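Local structure of ferredoxin-NADP reductase (Neisseria gonorrhoeae MIA_2011_03-10, 5TR9) at residues F35-P40 with D75-F80; F45-F50 with S70-D75; K121-L126 with R228-G233; E207-N212 with Q243-M248. The protein binds FAD and probably uses it to pass electrons between NADPH and ferredoxin. All blocks are in the same frame, centred on the assembly; numbering follows the deposited sequence.

How the interactions relate
From the N terminus, the chain first builds the antiparallel FAD-binding barrel. Interaction 1 pairs strand 32-38 with strand 76-82 and closes a loop of 34 residues. Interaction 2 lies within that loop, joins the turns at 45-50 and 70-75, and closes a loop of 19 residues. The two contacts share Asp75, touch through Arg39 and Glu72, and each reaches FAD. The chain then enters the parallel sheet. Interaction 3 pairs strands 122-128 and 227-233 across about 100 residues. Interaction 4 joins helices 205-210 and 235-247 on one face of that sheet and closes a loop of 30. Its segments alternate with those of interaction 3, and Leu245 packs on Phe229.

Interaction 1 of 4, residues F35-P40 with D75-F80; sequences FAISRP and DTLEYF. With FAD (flavin-adenine dinucleotide), chain C.
The carbonyl O of Leu77 takes the N-H of Ile37 at 2.8 Å. CA of Ala36 also makes a CA-H...O contact with this oxygen, at 3.1 Å from Leu77 O. Backbone hydrogen bonds pair strands 32-38 and 76-82 antiparallel in the FAD-binding barrel of the ferredoxin reductase family. Leu77 N returns a nearly straight bond to Ile37 O, at 178°. Phe35 and Tyr79 exchange two more backbone bonds. Phe35, Ile37, Leu77 and Tyr79 share one face of the sheet. There CB of Tyr79 lies over the Phe35 ring near its rim, 3.8 Å from CZ of Phe35. The two ring planes meet obliquely, at 36°. CD1 of Ile37 reaches the edge of the Tyr79 ring, 3.8 Å from CE2 of Tyr79. The Tyr79 hydroxyl is bonded to Ser51. The extended Arg39 chain crosses Leu77 at about a right angle, with CG 3.9 Å from CG of Leu77. Its NH1 binds Glu72 O and its NH2 binds Tyr43 O. One water accepts from Arg39 N and donates to Asp75 O. At the far end, Phe80 O accepts the N3-H of the flavin, 2.8 Å from FAD N3.

Interaction 2 of 4, residues F45-F50 with S70-D75; sequences FKAGQF and SAEYAD. With FAD (flavin-adenine dinucleotide), chain C.
Ala47 and Glu72 are the nearest residues across the contact, with CA atoms 6.1 Å apart, Ala47 in a type II turn from Lys46 to Gln49 and Glu72 in a type I turn from Ala71 to Ala74. Both turns belong to loops of the FAD-binding barrel, on the side facing helix 133-139 of the nucleotide-binding half. Gly48 has a positive phi of 106°, as the third position of a type II turn favours. The Phe45 ring lies against the 70-72 backbone. Its edge turns to two backbone oxygens, and CZ of Phe45 lies 3.7 Å from Ser70 O. Ser70 O is also bonded to Ser137 of the helix, and Ser137 touches the Phe45 side chain. Glu72, modelled here in one of two conformers, sends its extended chain across the Phe45 carbonyl. The 3.1 Å between CD of Glu72 and Phe45 O is short and doubtful. OE2 of Glu72 receives a weak bond from Ala47 N at 3.4 Å. OE1 of Glu72 is a ligand of a magnesium ion, which would draw negative charge to that end. Within the first turn, Lys46 N donates to OE1 of Gln49 at 3.0 Å, and NE2 of Gln49 is bonded to Gly110 O. At the end of the segment, methyl C7M of FAD sits over the centre of the Phe50 ring, 3.5 Å above its plane.

Interaction 3 of 4, residues K121-L126 with R228-G233; sequences KDLVML and RFMICG
Val124 and Phe229 lie side by side in neighbouring parallel strands, with CA atoms 4.8 Å apart. The strands are 122-128 and 227-233, both inner strands of the Rossmann-like sheet of the nucleotide-binding half. Five backbone bonds join them in regular alternation, from Arg228 N with Asp122 O to Cys232 N with Leu126 O. The tightly packed part is the face carrying Val124, Leu126, Phe229 and Ile231. CG1 of Val124 touches CE1 of Phe229 at 3.7 Å. CD1 of Leu126 meets CD1 of the same ring, Phe229, at 3.8 Å. Tyr250 meets the Phe229 ring edge-to-face, and helix 235-247 covers this side. On the other face the contacts between apolar side chains are longer. CD1 of Leu123 is 4.0 Å from SD of Met230, and CG of Met125 is 4.3 Å from CB of Met230. Phe135 packs on both methionines. The solvent side is at Lys121, which is partly exposed, though its chain packs closely on the buried Arg228. Both chains turn at CD (chi2 -65° in Lys121, -66° in Arg228), and the lysine chain passes over one face of the guanidinium. CE of Lys121 comes within 3.3 Å of NH2 of Arg228. NZ of Lys121 is 3.8 Å from the same NH2 of Arg228. NZ donates to Glu225 O, and Arg228 NH1 bonds weakly to Glu225 O and Pro224 O. These carbonyls probably offset part of the repulsion between the two cations.

Interaction 4 of 4, residues E207-N212 with Q243-M248; sequences ELLKNN and QTLLDM
Leu209 points from helix 205-210 at Thr244, Leu245 and Met248 near the end of helix 235-247. Both helices lie on the same face of the Rossmann-like parallel sheet. CB of Leu209 is the first atom to touch, 4.1 Å from CG2 of Thr244. The same CB is 4.2 Å from SD of Met248. CG is anti to the carbonyl carbon (chi1 -70°) and carries the branch onward. At the tip, CD1 of Leu209 meets CD2 of Leu245 at 3.9 Å, and the two side chains run obliquely to each other. CD1 also reaches the sheet, where it touches CD1 of Leu126. Leu245 itself rests on Phe229 and Ile231 of strand 227-233, so the apolar side of the contact continues into the sheet. The outer side is polar. Lys210 crosses Thr244 at about a right angle, and its CG is 3.7 Å from CG2 of Thr244. The chain bends at its last torsion (chi4 75°), and NZ of Lys210 donates to OG1 of Thr244 at 3.1 Å. That hydroxyl is also bonded to Asp240 O, one turn back in its own helix. At the C-terminal end of the contact, the methyl CE of Met248 lies 3.7 Å from the carbonyl O of Leu209.

Interaction 1 of 4, residues F35-P40 with D75-F80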
# COMPACT_ATOMS: atom_id res chain seq x y z
N PHE A 35 -9.45 -9.98 -2.15
CA PHE A 35 -9.67 -11.41 -2.12
C PHE A 35 -8.71 -12.04 -1.13
O PHE A 35 -7.66 -11.48 -0.83
CB PHE A 35 -9.54 -12.06 -3.52
CG PHE A 35 -8.17 -11.93 -4.15
CD1 PHE A 35 -7.84 -10.80 -4.90
CD2 PHE A 35 -7.25 -12.97 -4.07
CE1 PHE A 35 -6.59 -10.69 -5.52
CE2 PHE A 35 -5.99 -12.87 -4.69
CZ PHE A 35 -5.66 -11.72 -5.42
N ALA A 36 -9.11 -13.19 -0.60
CA ALA A 36 -8.29 -13.92 0.35
C ALA A 36 -7.95 -15.29 -0.22
O ALA A 36 -8.76 -15.90 -0.94
CB ALA A 36 -9.02 -14.10 1.69
N ILE A 37 -6.76 -15.78 0.13
CA ILE A 37 -6.32 -17.11 -0.25
C ILE A 37 -5.83 -17.83 1.00
O ILE A 37 -5.51 -17.21 2.02
CB ILE A 37 -5.21 -17.07 -1.32
CG1 ILE A 37 -3.90 -16.56 -0.73
CG2 ILE A 37 -5.62 -16.18 -2.51
CD1 ILE A 37 -2.74 -16.60 -1.73
N SER A 38 -5.79 -19.16 0.92
CA SER A 38 -5.26 -19.94 2.02
C SER A 38 -3.77 -19.64 2.21
O SER A 38 -3.05 -19.31 1.25
CB SER A 38 -5.48 -21.44 1.80
OG SER A 38 -4.98 -21.88 0.55
N ARG A 39 -3.33 -19.71 3.46
CA ARG A 39 -1.98 -19.34 3.86
C ARG A 39 -1.29 -20.56 4.44
O ARG A 39 -1.73 -21.08 5.48
CB ARG A 39 -2.00 -18.21 4.90
CG ARG A 39 -0.60 -17.81 5.32
CD ARG A 39 -0.62 -16.73 6.37
NE ARG A 39 0.74 -16.33 6.71
CZ ARG A 39 1.03 -15.32 7.51
NH1 ARG A 39 0.03 -14.64 8.05
NH2 ARG A 39 2.29 -15.00 7.77
N PRO A 40 -0.23 -21.06 3.82
CA PRO A 40 0.48 -22.19 4.41
C PRO A 40 1.16 -21.78 5.71
O PRO A 40 1.52 -20.62 5.91
CB PRO A 40 1.50 -22.60 3.34
CG PRO A 40 1.62 -21.47 2.44
CD PRO A 40 0.36 -20.65 2.53
N ASP A 75 -4.72 -15.51 9.61
CA ASP A 75 -4.71 -16.92 9.25
C ASP A 75 -5.02 -17.16 7.78
O ASP A 75 -5.26 -18.30 7.39
CB ASP A 75 -5.71 -17.68 10.11
CG ASP A 75 -5.29 -17.74 11.56
OD1 ASP A 75 -4.13 -17.38 11.85
OD2 ASP A 75 -6.13 -18.13 12.40
N THR A 76 -5.06 -16.09 6.99
CA THR A 76 -5.25 -16.11 5.55
C THR A 76 -4.38 -15.00 4.99
O THR A 76 -3.83 -14.19 5.75
CB THR A 76 -6.71 -15.88 5.17
OG1 THR A 76 -7.18 -14.68 5.80
CG2 THR A 76 -7.58 -17.06 5.60
N LEU A 77 -4.26 -14.94 3.67
CA LEU A 77 -3.59 -13.85 2.98
C LEU A 77 -4.62 -13.09 2.16
O LEU A 77 -5.37 -13.69 1.39
CB LEU A 77 -2.49 -14.37 2.06
CG LEU A 77 -1.29 -14.97 2.79
CD1 LEU A 77 -0.51 -15.90 1.83
CD2 LEU A 77 -0.39 -13.85 3.33
N GLU A 78 -4.65 -11.76 2.31
CA GLU A 78 -5.58 -10.94 1.56
C GLU A 78 -4.81 -9.97 0.66
O GLU A 78 -3.72 -9.51 1.01
CB GLU A 78 -6.51 -10.16 2.50
CG GLU A 78 -7.66 -9.48 1.81
CD GLU A 78 -8.67 -8.88 2.77
OE1 GLU A 78 -9.03 -9.54 3.78
OE2 GLU A 78 -9.13 -7.76 2.49
N TYR A 79 -5.41 -9.67 -0.49
CA TYR A 79 -4.82 -8.80 -1.50
C TYR A 79 -5.88 -7.85 -2.03
O TYR A 79 -7.08 -8.10 -1.93
CB TYR A 79 -4.21 -9.62 -2.66
CG TYR A 79 -3.18 -10.61 -2.17
CD1 TYR A 79 -1.86 -10.22 -1.96
CD2 TYR A 79 -3.54 -11.93 -1.85
CE1 TYR A 79 -0.91 -11.12 -1.48
CE2 TYR A 79 -2.60 -12.84 -1.37
CZ TYR A 79 -1.29 -12.43 -1.19
OH TYR A 79 -0.38 -13.35 -0.70
N PHE A 80 -5.41 -6.71 -2.56
CA PHE A 80 -6.24 -5.67 -3.17
C PHE A 80 -5.77 -5.50 -4.61
O PHE A 80 -4.62 -5.12 -4.84
CB PHE A 80 -6.11 -4.36 -2.39
CG PHE A 80 -6.69 -3.14 -3.07
CD1 PHE A 80 -7.84 -3.22 -3.84
CD2 PHE A 80 -6.10 -1.88 -2.90
CE1 PHE A 80 -8.37 -2.09 -4.46
CE2 PHE A 80 -6.64 -0.75 -3.49
CZ PHE A 80 -7.77 -0.85 -4.27
PA FAD C . -0.31 -6.11 -16.69
O1A FAD C . 0.07 -6.74 -17.99
O2A FAD C . 0.54 -6.50 -15.48
O5B FAD C . -0.27 -4.55 -16.75
C5B FAD C . -0.88 -3.83 -17.84
C4B FAD C . -0.77 -2.36 -17.50
O4B FAD C . -1.71 -2.05 -16.45
C3B FAD C . 0.58 -1.92 -16.94
O3B FAD C . 1.51 -1.63 -17.98
C2B FAD C . 0.21 -0.67 -16.15
O2B FAD C . 0.11 0.47 -17.00
C1B FAD C . -1.19 -1.01 -15.65
N9A FAD C . -1.26 -1.44 -14.26
C8A FAD C . -0.85 -2.64 -13.74
N7A FAD C . -1.09 -2.77 -12.45
C5A FAD C . -1.72 -1.58 -12.12
C6A FAD C . -2.23 -1.09 -10.90
N6A FAD C . -2.17 -1.77 -9.75
N1A FAD C . -2.78 0.14 -10.90
C2A FAD C . -2.83 0.83 -12.05
N3A FAD C . -2.38 0.47 -13.26
C4A FAD C . -1.84 -0.76 -13.22
N1 FAD C . -1.39 -4.54 -8.53
C2 FAD C . -2.48 -4.48 -7.72
O2 FAD C . -3.62 -4.39 -8.18
N3 FAD C . -2.29 -4.49 -6.34
C4 FAD C . -1.07 -4.57 -5.69
O4 FAD C . -1.02 -4.59 -4.46
C4X FAD C . 0.07 -4.64 -6.57
N5 FAD C . 1.28 -4.69 -6.03
C5X FAD C . 2.36 -4.76 -6.88
C6 FAD C . 3.64 -4.82 -6.33
C7 FAD C . 4.77 -4.89 -7.14
C7M FAD C . 6.14 -4.97 -6.51
C8 FAD C . 4.62 -4.92 -8.54
C8M FAD C . 5.82 -5.00 -9.44
C9 FAD C . 3.34 -4.85 -9.09
C9A FAD C . 2.21 -4.78 -8.28
N10 FAD C . 0.90 -4.67 -8.81
C10 FAD C . -0.19 -4.63 -7.98
C1' FAD C . 0.65 -4.82 -10.24
C2' FAD C . 0.29 -6.29 -10.54
O2' FAD C . 1.42 -7.15 -10.40
C3' FAD C . -0.29 -6.45 -11.95
O3' FAD C . 0.54 -5.79 -12.89
C4' FAD C . -1.77 -6.05 -12.05
O4' FAD C . -2.55 -6.97 -11.28
C5' FAD C . -2.28 -6.04 -13.47
O5' FAD C . -2.00 -7.32 -14.08
P FAD C . -2.47 -7.63 -15.57
O1P FAD C . -3.99 -7.54 -15.66
O2P FAD C . -1.80 -8.89 -15.99
O3P FAD C . -1.84 -6.39 -16.37
O HOH W 1 -5.12 -20.40 5.49

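Interaction 2 of 4, residues F45-F50 with S70-D75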
# COMPACT_ATOMS: atom_id res chain seq x y z
N PHE A 45 6.05 -13.30 6.23
CA PHE A 45 6.36 -12.04 5.55
C PHE A 45 6.45 -10.95 6.60
O PHE A 45 6.03 -11.12 7.75
CB PHE A 45 5.32 -11.69 4.47
CG PHE A 45 3.97 -11.31 5.01
CD1 PHE A 45 3.03 -12.29 5.36
CD2 PHE A 45 3.62 -9.97 5.14
CE1 PHE A 45 1.78 -11.93 5.84
CE2 PHE A 45 2.38 -9.59 5.63
CZ PHE A 45 1.45 -10.59 5.99
N LYS A 46 7.08 -9.84 6.21
CA LYS A 46 7.09 -8.64 7.04
C LYS A 46 6.09 -7.65 6.47
O LYS A 46 6.01 -7.47 5.25
CB LYS A 46 8.49 -8.01 7.07
CG LYS A 46 9.55 -8.89 7.70
CD LYS A 46 10.90 -8.18 7.64
CE LYS A 46 12.04 -9.08 8.06
NZ LYS A 46 11.98 -9.39 9.52
N ALA A 47 5.33 -7.00 7.35
CA ALA A 47 4.33 -6.05 6.89
C ALA A 47 4.95 -5.00 5.97
O ALA A 47 5.99 -4.41 6.29
CB ALA A 47 3.67 -5.37 8.08
N GLY A 48 4.31 -4.79 4.81
CA GLY A 48 4.83 -3.93 3.77
C GLY A 48 5.37 -4.68 2.57
O GLY A 48 5.56 -4.08 1.50
N GLN A 49 5.62 -5.98 2.71
CA GLN A 49 6.19 -6.77 1.63
C GLN A 49 5.10 -7.29 0.68
O GLN A 49 3.90 -7.19 0.94
CB GLN A 49 6.99 -7.93 2.21
CG GLN A 49 8.27 -7.45 2.88
CD GLN A 49 9.20 -8.59 3.22
OE1 GLN A 49 8.78 -9.61 3.77
NE2 GLN A 49 10.48 -8.43 2.88
N PHE A 50 5.56 -7.82 -0.46
CA PHE A 50 4.64 -8.34 -1.47
C PHE A 50 4.89 -9.82 -1.77
O PHE A 50 6.00 -10.34 -1.62
CB PHE A 50 4.70 -7.49 -2.77
CG PHE A 50 6.05 -7.44 -3.44
CD1 PHE A 50 6.41 -8.38 -4.42
CD2 PHE A 50 6.95 -6.41 -3.16
CE1 PHE A 50 7.65 -8.30 -5.07
CE2 PHE A 50 8.19 -6.33 -3.81
CZ PHE A 50 8.53 -7.27 -4.76
N SER A 70 -3.38 -8.08 4.34
CA SER A 70 -3.76 -8.63 5.62
C SER A 70 -2.61 -8.54 6.63
O SER A 70 -1.45 -8.28 6.28
CB SER A 70 -4.19 -10.09 5.45
OG SER A 70 -3.29 -10.76 4.58
N ALA A 71 -2.95 -8.80 7.88
CA ALA A 71 -1.98 -8.71 8.97
C ALA A 71 -1.01 -9.88 8.94
O ALA A 71 -1.35 -11.00 8.56
CB ALA A 71 -2.71 -8.70 10.31
N GLU A 72 0.22 -9.60 9.41
CA GLU A 72 1.23 -10.65 9.52
C GLU A 72 0.73 -11.84 10.33
O GLU A 72 1.12 -12.98 10.07
CB GLU A 72 2.49 -10.04 10.13
CG GLU A 72 3.78 -10.84 9.97
CD GLU A 72 4.99 -10.10 10.53
OE1 GLU A 72 5.74 -10.69 11.34
OE2 GLU A 72 5.18 -8.91 10.19
N TYR A 73 -0.12 -11.60 11.33
CA TYR A 73 -0.61 -12.62 12.24
C TYR A 73 -1.93 -13.23 11.79
O TYR A 73 -2.44 -14.12 12.48
CB TYR A 73 -0.77 -12.01 13.64
CG TYR A 73 -1.45 -10.67 13.65
CD1 TYR A 73 -2.84 -10.57 13.61
CD2 TYR A 73 -0.71 -9.49 13.69
CE1 TYR A 73 -3.47 -9.34 13.62
CE2 TYR A 73 -1.32 -8.25 13.69
CZ TYR A 73 -2.70 -8.18 13.65
OH TYR A 73 -3.33 -6.96 13.64
N ALA A 74 -2.48 -12.80 10.66
CA ALA A 74 -3.77 -13.36 10.24
C ALA A 74 -3.59 -14.79 9.73
O ALA A 74 -2.50 -15.25 9.41
CB ALA A 74 -4.42 -12.49 9.17
N ASP A 75 -4.72 -15.51 9.61
CA ASP A 75 -4.71 -16.92 9.25
C ASP A 75 -5.02 -17.16 7.78
O ASP A 75 -5.26 -18.30 7.39
CB ASP A 75 -5.71 -17.68 10.11
CG ASP A 75 -5.29 -17.74 11.56
OD1 ASP A 75 -4.13 -17.38 11.85
OD2 ASP A 75 -6.13 -18.13 12.40
PA FAD C . -0.31 -6.11 -16.69
O1A FAD C . 0.07 -6.74 -17.99
O2A FAD C . 0.54 -6.50 -15.48
O5B FAD C . -0.27 -4.55 -16.75
C5B FAD C . -0.88 -3.83 -17.84
C4B FAD C . -0.77 -2.36 -17.50
O4B FAD C . -1.71 -2.05 -16.45
C3B FAD C . 0.58 -1.92 -16.94
O3B FAD C . 1.51 -1.63 -17.98
C2B FAD C . 0.21 -0.67 -16.15
O2B FAD C . 0.11 0.47 -17.00
C1B FAD C . -1.19 -1.01 -15.65
N9A FAD C . -1.26 -1.44 -14.26
C8A FAD C . -0.85 -2.64 -13.74
N7A FAD C . -1.09 -2.77 -12.45
C5A FAD C . -1.72 -1.58 -12.12
C6A FAD C . -2.23 -1.09 -10.90
N6A FAD C . -2.17 -1.77 -9.75
N1A FAD C . -2.78 0.14 -10.90
C2A FAD C . -2.83 0.83 -12.05
N3A FAD C . -2.38 0.47 -13.26
C4A FAD C . -1.84 -0.76 -13.22
N1 FAD C . -1.39 -4.54 -8.53
C2 FAD C . -2.48 -4.48 -7.72
O2 FAD C . -3.62 -4.39 -8.18
N3 FAD C . -2.29 -4.49 -6.34
C4 FAD C . -1.07 -4.57 -5.69
O4 FAD C . -1.02 -4.59 -4.46
C4X FAD C . 0.07 -4.64 -6.57
N5 FAD C . 1.28 -4.69 -6.03
C5X FAD C . 2.36 -4.76 -6.88
C6 FAD C . 3.64 -4.82 -6.33
C7 FAD C . 4.77 -4.89 -7.14
C7M FAD C . 6.14 -4.97 -6.51
C8 FAD C . 4.62 -4.92 -8.54
C8M FAD C . 5.82 -5.00 -9.44
C9 FAD C . 3.34 -4.85 -9.09
C9A FAD C . 2.21 -4.78 -8.28
N10 FAD C . 0.90 -4.67 -8.81
C10 FAD C . -0.19 -4.63 -7.98
C1' FAD C . 0.65 -4.82 -10.24
C2' FAD C . 0.29 -6.29 -10.54
O2' FAD C . 1.42 -7.15 -10.40
C3' FAD C . -0.29 -6.45 -11.95
O3' FAD C . 0.54 -5.79 -12.89
C4' FAD C . -1.77 -6.05 -12.05
O4' FAD C . -2.55 -6.97 -11.28
C5' FAD C . -2.28 -6.04 -13.47
O5' FAD C . -2.00 -7.32 -14.08
P FAD C . -2.47 -7.63 -15.57
O1P FAD C . -3.99 -7.54 -15.66
O2P FAD C . -1.80 -8.89 -15.99
O3P FAD C . -1.84 -6.39 -16.37

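Interaction 3 of 4, residues K121-L126 with R228-G233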
# COMPACT_ATOMS: atom_id res chain seq x y z
N LYS A 121 9.70 9.18 15.45
CA LYS A 121 9.48 10.08 14.34
C LYS A 121 8.00 10.07 13.95
O LYS A 121 7.21 9.24 14.40
CB LYS A 121 10.34 9.68 13.14
CG LYS A 121 11.83 9.56 13.47
CD LYS A 121 12.41 10.91 13.85
CE LYS A 121 13.91 10.81 14.10
NZ LYS A 121 14.44 12.10 14.64
N ASP A 122 7.64 11.02 13.09
CA ASP A 122 6.31 11.04 12.50
C ASP A 122 6.35 10.29 11.18
O ASP A 122 7.04 10.72 10.24
CB ASP A 122 5.84 12.48 12.28
CG ASP A 122 5.73 13.24 13.57
OD1 ASP A 122 4.92 12.82 14.44
OD2 ASP A 122 6.47 14.23 13.77
N LEU A 123 5.62 9.19 11.10
CA LEU A 123 5.62 8.34 9.90
C LEU A 123 4.53 8.81 8.94
O LEU A 123 3.36 8.88 9.32
CB LEU A 123 5.40 6.88 10.29
CG LEU A 123 5.42 5.87 9.15
CD1 LEU A 123 6.85 5.82 8.57
CD2 LEU A 123 4.96 4.50 9.66
N VAL A 124 4.91 9.12 7.70
CA VAL A 124 3.96 9.64 6.71
C VAL A 124 4.00 8.73 5.49
O VAL A 124 5.01 8.66 4.78
CB VAL A 124 4.27 11.10 6.32
CG1 VAL A 124 3.28 11.59 5.24
CG2 VAL A 124 4.22 12.01 7.56
N MET A 125 2.89 8.03 5.24
CA MET A 125 2.77 7.09 4.13
C MET A 125 1.97 7.76 3.01
O MET A 125 0.83 8.18 3.22
CB MET A 125 2.10 5.80 4.62
CG MET A 125 2.95 5.06 5.65
SD MET A 125 2.09 3.70 6.47
CE MET A 125 0.88 4.63 7.38
N LEU A 126 2.58 7.86 1.83
CA LEU A 126 1.99 8.54 0.67
C LEU A 126 1.72 7.49 -0.40
O LEU A 126 2.64 6.78 -0.80
CB LEU A 126 2.95 9.61 0.13
CG LEU A 126 3.46 10.67 1.12
CD1 LEU A 126 4.52 11.51 0.44
CD2 LEU A 126 2.29 11.55 1.58
N ARG A 228 9.43 10.89 8.58
CA ARG A 228 9.93 9.79 7.78
C ARG A 228 8.84 9.36 6.81
O ARG A 228 7.71 9.09 7.24
CB ARG A 228 10.39 8.62 8.66
CG ARG A 228 11.50 9.00 9.66
CD ARG A 228 12.80 9.36 8.93
NE ARG A 228 13.92 9.65 9.84
CZ ARG A 228 14.22 10.87 10.29
NH1 ARG A 228 13.48 11.91 9.95
NH2 ARG A 228 15.27 11.04 11.09
N PHE A 229 9.16 9.34 5.52
CA PHE A 229 8.19 9.11 4.45
C PHE A 229 8.32 7.72 3.85
O PHE A 229 9.43 7.22 3.64
CB PHE A 229 8.38 10.12 3.30
CG PHE A 229 7.97 11.53 3.63
CD1 PHE A 229 6.65 11.92 3.51
CD2 PHE A 229 8.93 12.47 4.01
CE1 PHE A 229 6.26 13.24 3.79
CE2 PHE A 229 8.55 13.79 4.30
CZ PHE A 229 7.21 14.17 4.18
N MET A 230 7.18 7.12 3.50
CA MET A 230 7.15 5.94 2.66
C MET A 230 6.22 6.23 1.49
O MET A 230 5.18 6.87 1.67
CB MET A 230 6.66 4.72 3.44
CG MET A 230 7.41 4.50 4.75
SD MET A 230 6.81 3.07 5.65
CE MET A 230 7.48 1.74 4.64
N ILE A 231 6.62 5.81 0.29
CA ILE A 231 5.90 6.16 -0.93
C ILE A 231 5.61 4.89 -1.70
O ILE A 231 6.53 4.13 -2.01
CB ILE A 231 6.70 7.11 -1.83
CG1 ILE A 231 7.37 8.23 -1.02
CG2 ILE A 231 5.79 7.68 -2.93
CD1 ILE A 231 8.35 9.06 -1.87
N CYS A 232 4.35 4.69 -2.09
CA CYS A 232 4.01 3.54 -2.94
C CYS A 232 2.86 3.95 -3.85
O CYS A 232 1.77 4.28 -3.37
CB CYS A 232 3.63 2.31 -2.10
SG CYS A 232 3.32 0.83 -3.11
N GLY A 233 3.09 3.92 -5.16
CA GLY A 233 2.06 4.41 -6.07
C GLY A 233 2.49 4.23 -7.50
O GLY A 233 3.44 3.50 -7.79

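Interaction 4 of 4, residues E207-N212 with Q243-M248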
# COMPACT_ATOMS: atom_id res chain seq x y z
N GLU A 207 2.16 18.24 -5.57
CA GLU A 207 1.72 19.62 -5.41
C GLU A 207 1.27 19.90 -3.98
O GLU A 207 1.54 20.98 -3.43
CB GLU A 207 0.60 19.95 -6.40
CG GLU A 207 0.20 21.44 -6.33
CD GLU A 207 -0.79 21.88 -7.40
OE1 GLU A 207 -1.20 21.04 -8.23
OE2 GLU A 207 -1.15 23.07 -7.40
N LEU A 208 0.57 18.94 -3.36
CA LEU A 208 0.11 19.09 -1.98
C LEU A 208 1.25 19.09 -0.97
O LEU A 208 1.09 19.62 0.14
CB LEU A 208 -0.88 17.99 -1.63
CG LEU A 208 -2.14 17.93 -2.49
CD1 LEU A 208 -2.86 16.61 -2.24
CD2 LEU A 208 -3.06 19.12 -2.21
N LEU A 209 2.40 18.50 -1.32
CA LEU A 209 3.59 18.67 -0.50
C LEU A 209 4.19 20.05 -0.68
O LEU A 209 4.54 20.72 0.30
CB LEU A 209 4.62 17.59 -0.85
CG LEU A 209 4.28 16.17 -0.43
CD1 LEU A 209 5.24 15.18 -1.11
CD2 LEU A 209 4.33 16.01 1.09
N LYS A 210 4.30 20.50 -1.93
CA LYS A 210 4.89 21.80 -2.22
C LYS A 210 4.14 22.93 -1.53
O LYS A 210 4.76 23.86 -0.99
CB LYS A 210 4.91 22.06 -3.73
CG LYS A 210 5.84 21.18 -4.54
CD LYS A 210 5.79 21.62 -6.00
CE LYS A 210 6.57 20.70 -6.92
NZ LYS A 210 5.86 19.42 -7.17
N ASN A 211 2.81 22.89 -1.54
CA ASN A 211 2.01 24.01 -1.04
C ASN A 211 1.63 23.85 0.43
O ASN A 211 0.81 24.62 0.93
CB ASN A 211 0.76 24.21 -1.92
CG ASN A 211 -0.30 23.10 -1.77
OD1 ASN A 211 -0.25 22.27 -0.87
ND2 ASN A 211 -1.29 23.11 -2.68
N ASN A 212 2.20 22.85 1.12
CA ASN A 212 2.02 22.62 2.55
C ASN A 212 0.61 22.16 2.91
O ASN A 212 0.25 22.17 4.09
CB ASN A 212 2.40 23.86 3.36
CG ASN A 212 3.85 24.21 3.21
OD1 ASN A 212 4.73 23.43 3.60
ND2 ASN A 212 4.13 25.36 2.62
N GLN A 243 11.28 13.40 -6.07
CA GLN A 243 12.01 14.58 -6.49
C GLN A 243 11.56 15.81 -5.71
O GLN A 243 12.38 16.68 -5.39
CB GLN A 243 11.86 14.80 -7.99
CG GLN A 243 12.46 13.66 -8.78
CD GLN A 243 12.46 13.87 -10.27
OE1 GLN A 243 11.88 14.84 -10.79
NE2 GLN A 243 13.14 12.97 -10.98
N THR A 244 10.26 15.90 -5.41
CA THR A 244 9.74 17.01 -4.62
C THR A 244 10.31 16.99 -3.21
O THR A 244 10.74 18.04 -2.69
CB THR A 244 8.21 16.96 -4.60
OG1 THR A 244 7.73 17.22 -5.92
CG2 THR A 244 7.63 18.01 -3.65
N LEU A 245 10.35 15.81 -2.58
CA LEU A 245 10.92 15.71 -1.23
C LEU A 245 12.41 16.02 -1.23
O LEU A 245 12.91 16.68 -0.30
CB LEU A 245 10.64 14.31 -0.65
CG LEU A 245 9.16 14.05 -0.35
CD1 LEU A 245 8.97 12.59 0.07
CD2 LEU A 245 8.68 15.00 0.74
N LEU A 246 13.15 15.58 -2.25
CA LEU A 246 14.55 15.99 -2.35
C LEU A 246 14.68 17.51 -2.38
O LEU A 246 15.58 18.08 -1.75
CB LEU A 246 15.21 15.39 -3.60
CG LEU A 246 15.46 13.88 -3.69
CD1 LEU A 246 16.43 13.58 -4.84
CD2 LEU A 246 15.99 13.31 -2.39
N ASP A 247 13.79 18.19 -3.11
CA ASP A 247 13.84 19.65 -3.18
C ASP A 247 13.56 20.28 -1.82
O ASP A 247 14.04 21.39 -1.54
CB ASP A 247 12.83 20.18 -4.21
CG ASP A 247 13.24 19.91 -5.65
OD1 ASP A 247 14.44 19.68 -5.90
OD2 ASP A 247 12.36 19.94 -6.53
N MET A 248 12.79 19.59 -0.98
CA MET A 248 12.42 20.04 0.36
C MET A 248 13.44 19.64 1.42
O MET A 248 13.21 19.92 2.60
CB MET A 248 11.03 19.50 0.73
CG MET A 248 9.92 20.13 -0.10
SD MET A 248 8.32 19.31 -0.03
CE MET A 248 7.83 19.57 1.68